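Local coordinates for protein AT27789p (Drosophila melanogaster, PDB 5UZM) that probably binds RNA, including mRNA, this chain being the second quasi-RNA recognition motif of Glorund, an hnRNP F/H homologue, at residues E26-G31 against I81-S86. Sequence-based numbering, arbitrary orientation. Where two conformers were deposited one is given.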
ATOM      1  N   GLU A  26       2.979  -5.265   5.848  1.00 11.50           N
ATOM      2  CA  GLU A  26       2.603  -6.681   5.832  1.00 14.12           C
ATOM      3  C   GLU A  26       1.698  -7.023   7.012  1.00 14.49           C
ATOM      4  O   GLU A  26       0.666  -7.702   6.839  1.00 16.22           O
ATOM      5  CB  GLU A  26       3.867  -7.541   5.836  1.00 14.07           C
ATOM      6  CG  GLU A  26       4.686  -7.420   4.501  1.00 17.78           C
ATOM      7  CD  GLU A  26       6.212  -7.729   4.644  1.00 20.82           C
ATOM      8  OE1 GLU A  26       6.672  -8.025   5.756  1.00 23.02           O
ATOM      9  OE2 GLU A  26       6.968  -7.656   3.640  1.00 21.60           O
ATOM     10  N   GLU A  27       2.034  -6.496   8.194  1.00 10.77           N
ATOM     11  CA  GLU A  27       1.214  -6.707   9.400  1.00 10.55           C
ATOM     12  C   GLU A  27      -0.162  -6.032   9.280  1.00 11.86           C
ATOM     13  O   GLU A  27      -1.183  -6.622   9.646  1.00 12.83           O
ATOM     14  CB  GLU A  27       1.962  -6.207  10.632  1.00 17.47           C
ATOM     15  CG  GLU A  27       1.124  -6.266  11.867  1.00 39.16           C
ATOM     16  CD  GLU A  27       1.840  -5.738  13.088  1.00 59.17           C
ATOM     17  OE1 GLU A  27       1.165  -5.120  13.956  1.00 40.97           O
ATOM     18  OE2 GLU A  27       3.065  -5.967  13.178  1.00 47.19           O
ATOM     19  N   PHE A  28      -0.204  -4.811   8.762  1.00 11.76           N
ATOM     20  CA  PHE A  28      -1.477  -4.122   8.575  1.00 10.01           C
ATOM     21  C   PHE A  28      -2.399  -4.915   7.662  1.00 10.60           C
ATOM     22  O   PHE A  28      -3.614  -4.941   7.883  1.00 11.22           O
ATOM     23  CB  PHE A  28      -1.183  -2.746   7.986  1.00 10.15           C
ATOM     24  CG  PHE A  28      -2.353  -1.878   7.823  1.00 11.02           C
ATOM     25  CD1 PHE A  28      -2.877  -1.178   8.895  1.00 12.09           C
ATOM     26  CD2 PHE A  28      -2.969  -1.758   6.577  1.00 13.48           C
ATOM     27  CE1 PHE A  28      -3.989  -0.367   8.712  1.00 11.01           C
ATOM     28  CE2 PHE A  28      -4.059  -0.926   6.409  1.00 16.24           C
ATOM     29  CZ  PHE A  28      -4.578  -0.248   7.486  1.00 13.13           C
ATOM     30  N   PHE A  29      -1.850  -5.580   6.651  1.00 11.13           N
ATOM     31  CA  PHE A  29      -2.632  -6.389   5.723  1.00 10.79           C
ATOM     32  C   PHE A  29      -2.503  -7.878   6.046  1.00 13.50           C
ATOM     33  O   PHE A  29      -2.585  -8.713   5.149  1.00 13.39           O
ATOM     34  CB  PHE A  29      -2.195  -6.060   4.284  1.00 12.98           C
ATOM     35  CG  PHE A  29      -2.664  -4.715   3.830  1.00 13.04           C
ATOM     36  CD1 PHE A  29      -4.003  -4.376   3.922  1.00 12.31           C
ATOM     37  CD2 PHE A  29      -1.800  -3.792   3.277  1.00 11.94           C
ATOM     38  CE1 PHE A  29      -4.480  -3.143   3.537  1.00 11.71           C
ATOM     39  CE2 PHE A  29      -2.297  -2.555   2.839  1.00 13.19           C
ATOM     40  CZ  PHE A  29      -3.649  -2.236   2.946  1.00 12.23           C
ATOM     41  N   SER A  30      -2.273  -8.215   7.324  1.00 13.16           N
ATOM     42  CA  SER A  30      -2.188  -9.618   7.728  1.00 10.60           C
ATOM     43  C   SER A  30      -3.417 -10.383   7.278  1.00 15.69           C
ATOM     44  O   SER A  30      -4.543  -9.939   7.481  1.00 14.69           O
ATOM     45  CB  SER A  30      -2.032  -9.711   9.241  1.00 16.12           C
ATOM     46  OG  SER A  30      -1.952 -11.095   9.621  1.00 21.47           O
ATOM     47  N   GLY A  31      -3.188 -11.564   6.726  1.00 16.09           N
ATOM     48  CA  GLY A  31      -4.270 -12.362   6.165  1.00 15.65           C
ATOM     49  C   GLY A  31      -4.499 -12.174   4.686  1.00 18.35           C
ATOM     50  O   GLY A  31      -5.288 -12.919   4.094  1.00 21.86           O
ATOM     51  N   ILE A  81      -4.671   5.127   8.493  1.00 11.57           N
ATOM     52  CA  ILE A  81      -4.222   4.871   7.126  1.00 10.37           C
ATOM     53  C   ILE A  81      -5.430   4.943   6.192  1.00 14.51           C
ATOM     54  O   ILE A  81      -6.389   4.170   6.330  1.00 15.56           O
ATOM     55  CB  ILE A  81      -3.509   3.506   7.019  1.00  9.52           C
ATOM     56  CG1 ILE A  81      -2.368   3.364   8.062  1.00 12.20           C
ATOM     57  CG2 ILE A  81      -2.969   3.299   5.619  1.00 12.23           C
ATOM     58  CD1 ILE A  81      -1.346   4.513   8.080  1.00 13.39           C
ATOM     59  N   GLU A  82      -5.398   5.893   5.272  1.00 12.33           N
ATOM     60  CA  GLU A  82      -6.403   5.989   4.215  1.00 10.47           C
ATOM     61  C   GLU A  82      -6.035   5.052   3.090  1.00 12.80           C
ATOM     62  O   GLU A  82      -4.873   4.995   2.681  1.00 14.16           O
ATOM     63  CB  GLU A  82      -6.498   7.427   3.695  1.00 19.07           C
ATOM     64  CG  GLU A  82      -6.683   8.459   4.808  1.00 23.66           C
ATOM     65  CD  GLU A  82      -6.458   9.867   4.287  1.00 53.54           C
ATOM     66  OE1 GLU A  82      -7.376  10.371   3.602  1.00 48.48           O
ATOM     67  OE2 GLU A  82      -5.354  10.440   4.511  1.00 42.55           O
ATOM     68  N   ILE A  83      -7.023   4.356   2.519  1.00 13.80           N
ATOM     69  CA  ILE A  83      -6.783   3.345   1.497  1.00 11.04           C
ATOM     70  C   ILE A  83      -7.700   3.617   0.309  1.00 16.64           C
ATOM     71  O   ILE A  83      -8.903   3.829   0.495  1.00 19.54           O
ATOM     72  CB  ILE A  83      -7.029   1.924   2.037  1.00 13.42           C
ATOM     73  CG1 ILE A  83      -6.255   1.718   3.360  1.00 13.33           C
ATOM     74  CG2 ILE A  83      -6.655   0.860   1.027  1.00 18.06           C
ATOM     75  CD1 ILE A  83      -6.579   0.384   4.004  1.00 15.34           C
ATOM     76  N   PHE A  84      -7.131   3.652  -0.892  1.00 16.61           N
ATOM     77  CA  PHE A  84      -7.904   3.925  -2.106  1.00 17.21           C
ATOM     78  C   PHE A  84      -7.688   2.853  -3.160  1.00 17.80           C
ATOM     79  O   PHE A  84      -6.582   2.334  -3.314  1.00 17.16           O
ATOM     80  CB  PHE A  84      -7.489   5.271  -2.754  1.00 20.74           C
ATOM     81  CG  PHE A  84      -7.451   6.408  -1.810  1.00 19.70           C
ATOM     82  CD1 PHE A  84      -8.585   7.180  -1.587  1.00 26.12           C
ATOM     83  CD2 PHE A  84      -6.287   6.712  -1.094  1.00 19.69           C
ATOM     84  CE1 PHE A  84      -8.557   8.239  -0.683  1.00 29.18           C
ATOM     85  CE2 PHE A  84      -6.260   7.774  -0.200  1.00 29.88           C
ATOM     86  CZ  PHE A  84      -7.393   8.541   0.003  1.00 22.58           C
ATOM     87  N   ARG A  85      -8.734   2.597  -3.963  1.00 18.59           N
ATOM     88  CA  ARG A  85      -8.588   1.722  -5.119  0.53 21.85           C
ATOM     89  C   ARG A  85      -7.641   2.353  -6.131  1.00 17.36           C
ATOM     90  O   ARG A  85      -7.633   3.571  -6.318  1.00 20.99           O
ATOM     91  CB  ARG A  85      -9.948   1.462  -5.775  0.53 26.17           C
ATOM     92  CG  ARG A  85     -11.125   1.385  -4.804  0.53 33.33           C
ATOM     93  CD  ARG A  85     -12.394   0.970  -5.556  0.53 36.00           C
ATOM     94  NE  ARG A  85     -12.195  -0.348  -6.137  0.53 28.09           N
ATOM     95  CZ  ARG A  85     -12.645  -1.474  -5.597  0.53 33.23           C
ATOM     96  NH1 ARG A  85     -13.354  -1.440  -4.478  0.53 42.82           N
ATOM     97  NH2 ARG A  85     -12.391  -2.637  -6.182  0.53 43.16           N
ATOM     98  N   SER A  86      -6.837   1.514  -6.774  1.00 19.46           N
ATOM     99  CA  SER A  86      -5.803   1.989  -7.664  1.00 19.58           C
ATOM    100  C   SER A  86      -5.653   1.049  -8.849  1.00 23.08           C
ATOM    101  O   SER A  86      -6.604   0.338  -9.213  1.00 27.26           O
ATOM    102  CB  SER A  86      -4.479   2.132  -6.896  1.00 18.17           C
ATOM    103  OG  SER A  86      -3.540   2.827  -7.678  1.00 26.14           O
TER
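Ile81 receives the far end of the Phe28 ring, whose CZ comes to 3.9 Å from the branched CB while CE1 lies near CG1; the two side chains run past each other in opposite directions. Glu82 points its CB away from the helix, between two isoleucines that both turn theirs toward it, and its backbone pairs with Arg14 of the neighbouring strand. Ile83 is the second of these isoleucines. Its chain is extended (chi2 174°), which carries CD1 forward to meet both aromatic rings. That methyl reaches the edge of Phe28, close to the ring plane, at 3.7 Å from CE2, and also touches Phe29, 4.1 Å from CZ. The rings themselves are set against each other: the edge of Phe28 stands over the centre of one face of Phe29, with CD2 3.6 Å above the plane. With CG anti to the backbone N (chi1 -176°), Phe28 sends its ring out to the two isoleucines. It ends the helix, and Phe29 is the first residue to leave it. Leu13 and Ala68 continue the apolar layer around Phe29. Here helix 22-28 packs through its C-terminal end on strand 79-85, the helix-on-sheet core characteristic of the βαββαβ RNA recognition motif fold.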